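PDB 3SYJ: adhesion and penetration protein autotransporter from Haemophilus influenzae, which is a probable serine protease that promotes adherence to and invasion of host cells, its secreted passenger domain also mediating aggregation between bacteria. Local coordinates for residues G86-Q91 and Q493-G498; D532-I537 and T679-C684; F471-R476 and E497-V502; E127-D132 and S453-V458. All coordinates share one frame; numbering follows the deposited sequence.

Interaction 1 of 4, residues G86-Q91 and Q493-G498; sequences GNNPDQ and QNTDEG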
loop_
_atom_site.group_PDB
_atom_site.type_symbol
_atom_site.label_atom_id
_atom_site.label_comp_id
_atom_site.label_asym_id
_atom_site.label_seq_id
_atom_site.Cartn_x
_atom_site.Cartn_y
_atom_site.Cartn_z
ATOM N N GLY A 86 33.846 -35.401 -28.776
ATOM C CA GLY A 86 32.567 -36.074 -28.625
ATOM C C GLY A 86 31.807 -36.363 -29.898
ATOM O O GLY A 86 32.263 -36.060 -30.997
ATOM N N ASN A 87 30.628 -36.950 -29.746
ATOM C CA ASN A 87 29.897 -37.444 -30.898
ATOM C C ASN A 87 28.497 -36.860 -31.060
ATOM O O ASN A 87 27.651 -37.447 -31.730
ATOM C CB ASN A 87 29.857 -38.978 -30.867
ATOM C CG ASN A 87 31.225 -39.595 -31.129
ATOM O OD1 ASN A 87 31.984 -39.108 -31.968
ATOM N ND2 ASN A 87 31.545 -40.669 -30.409
ATOM N N ASN A 88 28.263 -35.706 -30.443
ATOM C CA ASN A 88 26.999 -34.992 -30.580
ATOM C C ASN A 88 26.838 -34.567 -32.031
ATOM O O ASN A 88 27.572 -33.703 -32.499
ATOM C CB ASN A 88 26.990 -33.766 -29.649
ATOM C CG ASN A 88 25.716 -32.925 -29.772
ATOM O OD1 ASN A 88 24.811 -33.233 -30.552
ATOM N ND2 ASN A 88 25.652 -31.850 -28.997
ATOM N N PRO A 89 25.889 -35.184 -32.756
ATOM C CA PRO A 89 25.698 -34.907 -34.192
ATOM C C PRO A 89 25.351 -33.437 -34.515
ATOM O O PRO A 89 25.568 -33.008 -35.648
ATOM C CB PRO A 89 24.546 -35.847 -34.578
ATOM C CG PRO A 89 23.837 -36.118 -33.272
ATOM C CD PRO A 89 24.961 -36.226 -32.285
ATOM N N ASP A 90 24.842 -32.683 -33.540
ATOM C CA ASP A 90 24.572 -31.254 -33.738
ATOM C C ASP A 90 25.819 -30.452 -34.095
ATOM O O ASP A 90 25.720 -29.330 -34.590
ATOM C CB ASP A 90 23.921 -30.640 -32.493
ATOM C CG ASP A 90 22.513 -31.145 -32.268
ATOM O OD1 ASP A 90 22.093 -32.040 -33.028
ATOM O OD2 ASP A 90 21.836 -30.662 -31.335
ATOM N N GLN A 91 26.991 -31.020 -33.843
ATOM C CA GLN A 91 28.232 -30.275 -34.035
ATOM C C GLN A 91 28.641 -30.200 -35.494
ATOM O O GLN A 91 29.309 -29.252 -35.906
ATOM C CB GLN A 91 29.377 -30.865 -33.211
ATOM C CG GLN A 91 30.715 -30.188 -33.492
ATOM C CD GLN A 91 31.806 -30.579 -32.501
ATOM O OE1 GLN A 91 31.881 -31.737 -32.059
ATOM N NE2 GLN A 91 32.663 -29.612 -32.148
ATOM N N GLN A 493 19.157 -27.775 -33.479
ATOM C CA GLN A 493 20.490 -28.350 -33.373
ATOM C C GLN A 493 21.415 -27.321 -32.754
ATOM O O GLN A 493 21.609 -26.232 -33.298
ATOM C CB GLN A 493 21.016 -28.751 -34.740
ATOM C CG GLN A 493 20.193 -29.807 -35.421
ATOM C CD GLN A 493 20.924 -30.399 -36.597
ATOM O OE1 GLN A 493 21.950 -31.051 -36.431
ATOM N NE2 GLN A 493 20.404 -30.165 -37.802
ATOM N N ASN A 494 21.974 -27.664 -31.605
ATOM C CA ASN A 494 22.868 -26.760 -30.917
ATOM C C ASN A 494 23.853 -27.578 -30.108
ATOM O O ASN A 494 23.529 -28.676 -29.662
ATOM C CB ASN A 494 22.085 -25.804 -30.012
ATOM C CG ASN A 494 21.402 -26.519 -28.864
ATOM O OD1 ASN A 494 20.431 -27.254 -29.066
ATOM N ND2 ASN A 494 21.899 -26.303 -27.651
ATOM N N THR A 495 25.052 -27.031 -29.938
ATOM C CA THR A 495 26.152 -27.708 -29.255
ATOM C C THR A 495 26.419 -27.157 -27.850
ATOM O O THR A 495 26.739 -27.922 -26.938
ATOM C CB THR A 495 27.466 -27.620 -30.079
ATOM O OG1 THR A 495 27.409 -28.536 -31.177
ATOM C CG2 THR A 495 28.668 -27.973 -29.218
ATOM N N ASP A 496 26.288 -25.839 -27.676
ATOM C CA ASP A 496 26.705 -25.190 -26.425
ATOM C C ASP A 496 26.025 -23.839 -26.206
ATOM O O ASP A 496 25.075 -23.501 -26.913
ATOM C CB ASP A 496 28.231 -25.041 -26.390
ATOM C CG ASP A 496 28.777 -24.341 -27.618
ATOM O OD1 ASP A 496 28.174 -23.335 -28.039
ATOM O OD2 ASP A 496 29.812 -24.792 -28.158
ATOM N N GLU A 497 26.509 -23.067 -25.231
ATOM C CA GLU A 497 25.881 -21.789 -24.891
ATOM C C GLU A 497 26.227 -20.663 -25.862
ATOM O O GLU A 497 25.693 -19.566 -25.756
ATOM C CB GLU A 497 26.173 -21.377 -23.446
ATOM C CG GLU A 497 27.537 -21.804 -22.943
ATOM C CD GLU A 497 27.791 -21.398 -21.500
ATOM O OE1 GLU A 497 27.329 -20.311 -21.087
ATOM O OE2 GLU A 497 28.465 -22.170 -20.783
ATOM N N GLY A 498 27.106 -20.942 -26.816
ATOM C CA GLY A 498 27.363 -20.014 -27.898
ATOM C C GLY A 498 26.155 -19.822 -28.803
ATOM O O GLY A 498 26.070 -18.848 -29.553
HETATM O O HOH W 1 27.895 -31.208 -27.220
HETATM O O HOH W 2 21.755 -33.642 -35.100
#
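Matching first torsions carry D90 and Q493 toward each other: each has CG anti to its own carbonyl carbon, at -69° in D90 and -62° in Q493. The contact docks a loop of the protease domain, in its S6-type sequence region, against the parallel beta-helix of the same passenger domain, where strand 493-494 gives way to a turn. Across the junction the backbone N of N494 donates to OD2 of D90 over 3.0 Å, approaching from above the carboxylate plane. The other oxygen, OD1, is in a salt bridge with R491, a pairing likely to keep the carboxylate charged. A water bridges it to Q493 as well, donating both to D90 OD1 at 2.6 Å and to Q493 OE1, which also bonds to H92. The D90 carboxylate and Q493 amide planes stand 64° apart, so this polar meeting is not a flat stack. Behind it the loop is shaped by an Asx turn, in which the N of D90 donates to OD1 of N88 at 3.0 Å. Further along, the hydroxyl of T495 is buried without a polar partner in the model, its OG1 resting 3.4 Å from CA of Q91.

Interaction 2 of 4, residues D532-I537 and T679-C684; sequences DYRKEI and TGLTTC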
loop_
_atom_site.group_PDB
_atom_site.type_symbol
_atom_site.label_atom_id
_atom_site.label_comp_id
_atom_site.label_asym_id
_atom_site.label_seq_id
_atom_site.Cartn_x
_atom_site.Cartn_y
_atom_site.Cartn_z
ATOM N N ASP A 532 16.507 -37.390 -32.945
ATOM C CA ASP A 532 15.251 -37.060 -33.615
ATOM C C ASP A 532 14.080 -37.919 -33.151
ATOM O O ASP A 532 12.952 -37.723 -33.600
ATOM C CB ASP A 532 15.406 -37.201 -35.130
ATOM C CG ASP A 532 16.343 -36.162 -35.718
ATOM O OD1 ASP A 532 16.305 -35.003 -35.260
ATOM O OD2 ASP A 532 17.112 -36.496 -36.643
ATOM N N TYR A 533 14.333 -38.870 -32.258
ATOM C CA TYR A 533 13.280 -39.809 -31.879
ATOM C C TYR A 533 13.111 -39.925 -30.379
ATOM O O TYR A 533 12.525 -40.891 -29.883
ATOM C CB TYR A 533 13.525 -41.175 -32.522
ATOM C CG TYR A 533 13.639 -41.070 -34.022
ATOM C CD1 TYR A 533 12.506 -41.033 -34.823
ATOM C CD2 TYR A 533 14.880 -40.966 -34.638
ATOM C CE1 TYR A 533 12.601 -40.922 -36.200
ATOM C CE2 TYR A 533 14.989 -40.858 -36.010
ATOM C CZ TYR A 533 13.843 -40.835 -36.786
ATOM O OH TYR A 533 13.945 -40.724 -38.149
ATOM N N ARG A 534 13.608 -38.920 -29.667
ATOM C CA ARG A 534 13.544 -38.898 -28.215
ATOM C C ARG A 534 12.425 -37.985 -27.738
ATOM O O ARG A 534 12.026 -37.057 -28.436
ATOM C CB ARG A 534 14.883 -38.435 -27.640
ATOM C CG ARG A 534 16.000 -39.463 -27.767
ATOM C CD ARG A 534 15.757 -40.642 -26.835
ATOM N NE ARG A 534 15.752 -40.239 -25.428
ATOM C CZ ARG A 534 16.783 -40.391 -24.601
ATOM N NH1 ARG A 534 17.909 -40.938 -25.039
ATOM N NH2 ARG A 534 16.690 -39.997 -23.334
ATOM N N LYS A 535 11.919 -38.255 -26.541
ATOM C CA LYS A 535 10.887 -37.426 -25.940
ATOM C C LYS A 535 11.473 -36.104 -25.473
ATOM O O LYS A 535 10.770 -35.098 -25.401
ATOM C CB LYS A 535 10.228 -38.159 -24.768
ATOM C CG LYS A 535 9.257 -39.242 -25.208
ATOM C CD LYS A 535 8.463 -39.823 -24.051
ATOM C CE LYS A 535 9.154 -41.022 -23.418
ATOM N NZ LYS A 535 8.143 -41.955 -22.815
ATOM N N GLU A 536 12.767 -36.118 -25.166
ATOM C CA GLU A 536 13.457 -34.957 -24.616
ATOM C C GLU A 536 14.334 -34.281 -25.656
ATOM O O GLU A 536 15.144 -34.934 -26.320
ATOM C CB GLU A 536 14.337 -35.364 -23.435
ATOM C CG GLU A 536 13.636 -36.183 -22.382
ATOM C CD GLU A 536 13.673 -37.666 -22.689
ATOM O OE1 GLU A 536 14.147 -38.038 -23.784
ATOM O OE2 GLU A 536 13.234 -38.461 -21.828
ATOM N N ILE A 537 14.171 -32.969 -25.789
ATOM C CA ILE A 537 15.074 -32.166 -26.596
ATOM C C ILE A 537 15.594 -31.055 -25.713
ATOM O O ILE A 537 15.010 -30.767 -24.672
ATOM C CB ILE A 537 14.390 -31.566 -27.839
ATOM C CG1 ILE A 537 13.284 -30.583 -27.436
ATOM C CG2 ILE A 537 13.848 -32.672 -28.720
ATOM C CD1 ILE A 537 12.494 -30.015 -28.609
ATOM N N THR A 679 27.143 -37.084 -26.247
ATOM C CA THR A 679 26.212 -37.670 -27.206
ATOM C C THR A 679 25.131 -36.705 -27.697
ATOM O O THR A 679 24.475 -36.965 -28.706
ATOM C CB THR A 679 25.499 -38.868 -26.601
ATOM O OG1 THR A 679 24.660 -38.416 -25.530
ATOM C CG2 THR A 679 26.518 -39.869 -26.062
ATOM N N GLY A 680 24.936 -35.603 -26.982
ATOM C CA GLY A 680 23.870 -34.682 -27.318
ATOM C C GLY A 680 22.526 -35.142 -26.785
ATOM O O GLY A 680 21.528 -34.451 -26.963
ATOM N N LEU A 681 22.497 -36.304 -26.135
ATOM C CA LEU A 681 21.256 -36.856 -25.577
ATOM C C LEU A 681 20.801 -36.216 -24.262
ATOM O O LEU A 681 21.615 -35.920 -23.393
ATOM C CB LEU A 681 21.403 -38.354 -25.367
ATOM C CG LEU A 681 21.098 -39.176 -26.609
ATOM C CD1 LEU A 681 21.516 -40.623 -26.394
ATOM C CD2 LEU A 681 19.619 -39.070 -26.953
ATOM N N THR A 682 19.494 -36.027 -24.108
ATOM C CA THR A 682 18.963 -35.433 -22.885
ATOM C C THR A 682 18.304 -36.500 -22.030
ATOM O O THR A 682 17.557 -37.332 -22.535
ATOM C CB THR A 682 17.941 -34.313 -23.187
ATOM O OG1 THR A 682 18.549 -33.337 -24.039
ATOM C CG2 THR A 682 17.471 -33.633 -21.902
ATOM N N THR A 683 18.587 -36.482 -20.734
ATOM C CA THR A 683 18.010 -37.463 -19.824
ATOM C C THR A 683 17.335 -36.783 -18.643
ATOM O O THR A 683 17.913 -35.897 -18.017
ATOM C CB THR A 683 19.085 -38.422 -19.299
ATOM O OG1 THR A 683 19.636 -39.162 -20.397
ATOM C CG2 THR A 683 18.489 -39.384 -18.291
ATOM N N CYS A 684 16.105 -37.191 -18.349
ATOM C CA CYS A 684 15.391 -36.689 -17.177
ATOM C C CYS A 684 15.123 -37.834 -16.227
ATOM O O CYS A 684 14.541 -38.838 -16.622
ATOM C CB CYS A 684 14.063 -36.045 -17.567
ATOM S SG CYS A 684 14.223 -34.538 -18.536
HETATM O O HOH W 3 17.445 -36.481 -26.144
HETATM O O HOH W 4 14.760 -39.039 -19.618
#
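R534 and E536 reach from one side to L681 and T682 on the other, with aliphatic and polar atoms mixed where they touch. CD2 of L681 lies 3.2 Å from NH1 of R534, the two side chains crossing at about a right angle. Next to this, CB of E536 packs on CB of T682 at 3.8 Å. The tip of R534 also comes close to a carbonyl, but although NH2 is 2.9 Å from T682 O, the angle is too poor for a hydrogen bond.

One shell out, R534 is steadied by its neighbour. Bends at chi2 (-70°) and chi3 (-62°) fold the arginine back, and it grips E536 side-on, with NE and NH2 both directed to the single oxygen OE1; the NE to OE1 separation of this salt bridge is 3.2 Å. The second carboxylate oxygen works through water, which donates to E536 OE2 at 2.7 Å and accepts from the N of C684. Another water accepts from the N of T682 at 2.9 Å and donates to the carbonyl O of E536, so solvent stitches the two backbones together.

Beyond these, an ST turn at T679, whose OG1 accepts from the N of L681, shapes the approach to strand 682-688. That strand pairs antiparallel with 669-675, and the disulfide C673-C684 ties the two together. On the other side, I537 bonds in parallel to strand 567-575. The contact is thus that of a disulfide-linked beta hairpin projecting from a parallel beta-helix and folding back on one of its earlier coils.

Interaction 3 of 4, residues F471-R476 and E497-V502; sequences FYFGFR and EGAMIV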
loop_
_atom_site.group_PDB
_atom_site.type_symbol
_atom_site.label_atom_id
_atom_site.label_comp_id
_atom_site.label_asym_id
_atom_site.label_seq_id
_atom_site.Cartn_x
_atom_site.Cartn_y
_atom_site.Cartn_z
ATOM N N PHE A 471 19.412 -26.362 -39.936
ATOM C CA PHE A 471 20.159 -25.251 -39.370
ATOM C C PHE A 471 20.755 -25.742 -38.061
ATOM O O PHE A 471 20.095 -26.439 -37.296
ATOM C CB PHE A 471 19.231 -24.055 -39.125
ATOM C CG PHE A 471 19.938 -22.815 -38.628
ATOM C CD1 PHE A 471 20.192 -21.751 -39.488
ATOM C CD2 PHE A 471 20.332 -22.705 -37.305
ATOM C CE1 PHE A 471 20.840 -20.610 -39.040
ATOM C CE2 PHE A 471 20.985 -21.569 -36.845
ATOM C CZ PHE A 471 21.241 -20.522 -37.710
ATOM N N TYR A 472 22.007 -25.401 -37.804
ATOM C CA TYR A 472 22.625 -25.820 -36.554
ATOM C C TYR A 472 23.581 -24.777 -35.991
ATOM O O TYR A 472 24.279 -24.079 -36.740
ATOM C CB TYR A 472 23.355 -27.158 -36.726
ATOM C CG TYR A 472 24.549 -27.082 -37.651
ATOM C CD1 TYR A 472 25.824 -26.827 -37.154
ATOM C CD2 TYR A 472 24.400 -27.247 -39.021
ATOM C CE1 TYR A 472 26.918 -26.738 -38.001
ATOM C CE2 TYR A 472 25.481 -27.166 -39.869
ATOM C CZ TYR A 472 26.741 -26.913 -39.356
ATOM O OH TYR A 472 27.818 -26.833 -40.214
ATOM N N PHE A 473 23.593 -24.676 -34.664
ATOM C CA PHE A 473 24.655 -23.985 -33.951
ATOM C C PHE A 473 25.735 -25.007 -33.586
ATOM O O PHE A 473 25.556 -25.842 -32.696
ATOM C CB PHE A 473 24.112 -23.307 -32.691
ATOM C CG PHE A 473 23.003 -22.327 -32.957
ATOM C CD1 PHE A 473 23.273 -20.981 -33.110
ATOM C CD2 PHE A 473 21.687 -22.758 -33.055
ATOM C CE1 PHE A 473 22.246 -20.077 -33.355
ATOM C CE2 PHE A 473 20.660 -21.859 -33.300
ATOM C CZ PHE A 473 20.940 -20.521 -33.451
ATOM N N GLY A 474 26.857 -24.952 -34.293
ATOM C CA GLY A 474 27.956 -25.850 -34.008
ATOM C C GLY A 474 28.804 -25.357 -32.852
ATOM O O GLY A 474 28.329 -24.619 -31.993
ATOM N N PHE A 475 30.064 -25.779 -32.845
ATOM C CA PHE A 475 31.042 -25.405 -31.826
ATOM C C PHE A 475 31.067 -23.905 -31.613
ATOM O O PHE A 475 31.439 -23.158 -32.517
ATOM C CB PHE A 475 32.426 -25.880 -32.269
ATOM C CG PHE A 475 33.542 -25.497 -31.340
ATOM C CD1 PHE A 475 33.724 -26.171 -30.145
ATOM C CD2 PHE A 475 34.449 -24.498 -31.686
ATOM C CE1 PHE A 475 34.770 -25.839 -29.293
ATOM C CE2 PHE A 475 35.504 -24.157 -30.836
ATOM C CZ PHE A 475 35.664 -24.832 -29.640
ATOM N N ARG A 476 30.657 -23.479 -30.420
ATOM C CA ARG A 476 30.645 -22.067 -29.995
ATOM C C ARG A 476 29.561 -21.193 -30.653
ATOM O O ARG A 476 29.432 -20.007 -30.350
ATOM C CB ARG A 476 32.037 -21.437 -30.089
ATOM C CG ARG A 476 32.973 -21.948 -29.010
ATOM C CD ARG A 476 34.359 -21.363 -29.158
ATOM N NE ARG A 476 35.284 -21.980 -28.217
ATOM C CZ ARG A 476 36.594 -21.767 -28.214
ATOM N NH1 ARG A 476 37.141 -20.950 -29.110
ATOM N NH2 ARG A 476 37.357 -22.371 -27.316
ATOM N N GLU A 497 26.509 -23.067 -25.231
ATOM C CA GLU A 497 25.881 -21.789 -24.891
ATOM C C GLU A 497 26.227 -20.663 -25.862
ATOM O O GLU A 497 25.693 -19.566 -25.756
ATOM C CB GLU A 497 26.173 -21.377 -23.446
ATOM C CG GLU A 497 27.537 -21.804 -22.943
ATOM C CD GLU A 497 27.791 -21.398 -21.500
ATOM O OE1 GLU A 497 27.329 -20.311 -21.087
ATOM O OE2 GLU A 497 28.465 -22.170 -20.783
ATOM N N GLY A 498 27.106 -20.942 -26.816
ATOM C CA GLY A 498 27.363 -20.014 -27.898
ATOM C C GLY A 498 26.155 -19.822 -28.803
ATOM O O GLY A 498 26.070 -18.848 -29.553
ATOM N N ALA A 499 25.209 -20.753 -28.748
ATOM C CA ALA A 499 24.005 -20.641 -29.563
ATOM C C ALA A 499 23.142 -19.466 -29.098
ATOM O O ALA A 499 22.739 -19.408 -27.939
ATOM C CB ALA A 499 23.216 -21.930 -29.510
ATOM N N MET A 500 22.850 -18.533 -30.001
ATOM C CA MET A 500 21.979 -17.409 -29.660
ATOM C C MET A 500 20.917 -17.160 -30.705
ATOM O O MET A 500 21.210 -17.015 -31.895
ATOM C CB MET A 500 22.780 -16.130 -29.430
ATOM C CG MET A 500 23.711 -16.213 -28.244
ATOM S SD MET A 500 24.744 -14.759 -28.002
ATOM C CE MET A 500 25.919 -15.434 -26.829
ATOM N N ILE A 501 19.671 -17.115 -30.254
ATOM C CA ILE A 501 18.580 -16.707 -31.119
ATOM C C ILE A 501 18.086 -15.347 -30.668
ATOM O O ILE A 501 17.678 -15.181 -29.519
ATOM C CB ILE A 501 17.464 -17.736 -31.128
ATOM C CG1 ILE A 501 18.040 -19.083 -31.583
ATOM C CG2 ILE A 501 16.311 -17.271 -32.024
ATOM C CD1 ILE A 501 17.000 -20.084 -32.002
ATOM N N VAL A 502 18.152 -14.372 -31.571
ATOM C CA VAL A 502 17.844 -12.983 -31.231
ATOM C C VAL A 502 16.980 -12.310 -32.301
ATOM O O VAL A 502 16.733 -12.878 -33.366
ATOM C CB VAL A 502 19.137 -12.139 -31.028
ATOM C CG1 VAL A 502 20.068 -12.806 -30.006
ATOM C CG2 VAL A 502 19.856 -11.917 -32.350
#
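F473 lays its ring beneath A499, whose CB sits over one face, 3.9 Å from the ring centroid, in a CH-pi contact. The first torsion of F473 (-57°) sets CG anti to the carbonyl carbon, and the ring thereby reaches the strand 499-502. CG and CD1 meet the alanine, CE1 comes to 3.5 Å from the carbonyl O of M500, and CZ touches CG1 of I501 at 3.7 Å. I501 crosses the phenylalanine at about a right angle; with CG1 anti to its own carbonyl carbon (-58°), this branch rather than CG2 makes the contact. The opposite face of the F473 ring receives CE2 of F471, so the ring is held between an aliphatic methyl and an aromatic edge atom. At the turn, G498 offers CA to the carbonyl O of R476 at 3.2 Å, a CA-H...O contact made close by the lack of a side chain. R476 itself leads away, extended, over CZ of F475 to a salt bridge with D50. Within the beta-helix, strands 471-473 and 499-502 belong to different faces of successive coils, their directions 122° apart, and L451 and L480 from strands 449-452 and 478-481 surround F473 in the interior.

Interaction 4 of 4, residues E127-D132 and S453-V458; sequences EAAPID and SGRGTV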
loop_
_atom_site.group_PDB
_atom_site.type_symbol
_atom_site.label_atom_id
_atom_site.label_comp_id
_atom_site.label_asym_id
_atom_site.label_seq_id
_atom_site.Cartn_x
_atom_site.Cartn_y
_atom_site.Cartn_z
ATOM N N GLU A 127 35.688 -22.631 -37.643
ATOM C CA GLU A 127 35.406 -22.941 -36.237
ATOM C C GLU A 127 36.285 -22.189 -35.242
ATOM O O GLU A 127 35.933 -22.064 -34.073
ATOM C CB GLU A 127 35.516 -24.453 -35.985
ATOM C CG GLU A 127 34.383 -25.302 -36.571
ATOM C CD GLU A 127 34.525 -25.547 -38.067
ATOM O OE1 GLU A 127 35.577 -25.180 -38.628
ATOM O OE2 GLU A 127 33.578 -26.106 -38.680
ATOM N N ALA A 128 37.426 -21.693 -35.707
ATOM C CA ALA A 128 38.391 -21.035 -34.833
ATOM C C ALA A 128 39.244 -20.021 -35.588
ATOM O O ALA A 128 39.523 -20.189 -36.782
ATOM C CB ALA A 128 39.290 -22.079 -34.166
ATOM N N ALA A 129 39.666 -18.975 -34.886
ATOM C CA ALA A 129 40.557 -17.977 -35.452
ATOM C C ALA A 129 41.971 -18.525 -35.414
ATOM O O ALA A 129 42.391 -19.076 -34.403
ATOM C CB ALA A 129 40.473 -16.689 -34.650
ATOM N N PRO A 130 42.714 -18.387 -36.517
ATOM C CA PRO A 130 44.099 -18.870 -36.535
ATOM C C PRO A 130 44.924 -18.189 -35.453
ATOM O O PRO A 130 44.517 -17.150 -34.927
ATOM C CB PRO A 130 44.609 -18.440 -37.915
ATOM C CG PRO A 130 43.378 -18.270 -38.745
ATOM C CD PRO A 130 42.312 -17.792 -37.800
ATOM N N ILE A 131 46.075 -18.770 -35.125
ATOM C CA ILE A 131 46.968 -18.182 -34.139
ATOM C C ILE A 131 48.199 -17.616 -34.837
ATOM O O ILE A 131 48.665 -18.166 -35.834
ATOM C CB ILE A 131 47.377 -19.211 -33.049
ATOM C CG1 ILE A 131 48.024 -18.510 -31.862
ATOM C CG2 ILE A 131 48.305 -20.278 -33.603
ATOM C CD1 ILE A 131 47.871 -19.276 -30.569
ATOM N N ASP A 132 48.709 -16.503 -34.324
ATOM C CA ASP A 132 49.909 -15.902 -34.879
ATOM C C ASP A 132 51.145 -16.700 -34.500
ATOM O O ASP A 132 51.166 -17.374 -33.465
ATOM C CB ASP A 132 50.063 -14.459 -34.396
ATOM C CG ASP A 132 49.002 -13.538 -34.958
ATOM O OD1 ASP A 132 48.214 -13.994 -35.811
ATOM O OD2 ASP A 132 48.960 -12.362 -34.547
ATOM N N SER A 453 31.984 -20.798 -33.899
ATOM C CA SER A 453 33.045 -19.935 -33.361
ATOM C C SER A 453 32.531 -18.714 -32.613
ATOM O O SER A 453 33.313 -17.938 -32.085
ATOM C CB SER A 453 33.927 -19.355 -34.462
ATOM O OG SER A 453 33.475 -18.064 -34.837
ATOM N N GLY A 454 31.216 -18.546 -32.573
ATOM C CA GLY A 454 30.615 -17.478 -31.800
ATOM C C GLY A 454 30.801 -16.088 -32.393
ATOM O O GLY A 454 30.235 -15.129 -31.890
ATOM N N ARG A 455 31.585 -15.965 -33.459
ATOM C CA ARG A 455 31.846 -14.652 -34.052
ATOM C C ARG A 455 30.796 -14.253 -35.089
ATOM O O ARG A 455 30.678 -13.081 -35.444
ATOM C CB ARG A 455 33.232 -14.614 -34.708
ATOM C CG ARG A 455 34.397 -14.896 -33.779
ATOM C CD ARG A 455 35.684 -15.108 -34.587
ATOM N NE ARG A 455 35.575 -16.291 -35.436
ATOM C CZ ARG A 455 36.436 -16.626 -36.390
ATOM N NH1 ARG A 455 37.497 -15.860 -36.644
ATOM N NH2 ARG A 455 36.236 -17.737 -37.093
ATOM N N GLY A 456 30.042 -15.226 -35.581
ATOM C CA GLY A 456 29.185 -15.007 -36.735
ATOM C C GLY A 456 27.721 -14.724 -36.457
ATOM O O GLY A 456 27.221 -14.964 -35.358
ATOM N N THR A 457 27.036 -14.208 -37.479
ATOM C CA THR A 457 25.610 -13.900 -37.407
ATOM C C THR A 457 24.899 -14.255 -38.712
ATOM O O THR A 457 25.355 -13.915 -39.804
ATOM C CB THR A 457 25.367 -12.392 -37.123
ATOM O OG1 THR A 457 25.866 -12.050 -35.824
ATOM C CG2 THR A 457 23.879 -12.051 -37.195
ATOM N N VAL A 458 23.772 -14.939 -38.596
ATOM C CA VAL A 458 22.904 -15.137 -39.739
ATOM C C VAL A 458 21.678 -14.269 -39.531
ATOM O O VAL A 458 21.008 -14.377 -38.509
ATOM C CB VAL A 458 22.476 -16.607 -39.885
ATOM C CG1 VAL A 458 21.276 -16.718 -40.796
ATOM C CG2 VAL A 458 23.642 -17.457 -40.402
HETATM O O HOH W 5 38.187 -18.945 -38.713
#
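R455 meets the protease-domain loop at A129 with the tip of its side chain, while S453 meets E127 close by. From CB the arginine curls round the hydroxyl of S453, whose OG is 3.5 Å from that first carbon. CG is anti to the carbonyl carbon (-59°), and a bend at chi3 (-64°) then brings NE back toward S453. NE donates to OG of S453 over 2.8 Å, a nearly straight bond (173°) lying in the guanidinium plane. The backbone N of R455 adds a second donor to the same oxygen, completing an ST turn, and OG is further bonded to the carbonyl O of G427. This turn sits where the chain of the parallel beta-helix rounds a corner between one face, 449-452, and the next, 455-460. Past CZ the two terminal nitrogens part company. NH2 donates at 2.8 Å to a water that in turn donates to A128 O, and it makes a weak hydrogen bond to T126 O. NH1 packs 3.7 Å from CB of A129 and has a weak, long ion pair with D428. The backbone N of A129 lies over one face of the guanidinium, toward its rim. Beside this, CB of S453 rests on the carbonyl O of E127 at 3.4 Å.

Overall arrangement
Interactions 1 and 4 join the protease domain to the beta-helix, their centres about 16 Å apart; interaction 3 lies between them inside the helix, and interaction 2 sits further along it. Interactions 1 and 3, with centres about 8 Å apart, share E497 and G498 and are linked where D496 OD2 lies 2.7 Å from R476 N. Interactions 3 and 4 meet between F475 O and S453 N, at 2.8 Å. At the other end, G680 and T679 of interaction 2 pack on N88 and P89 of interaction 1, whereas interactions 2 and 4 are about 28 Å apart, centre to centre. None lies at the probable catalytic serine, S218.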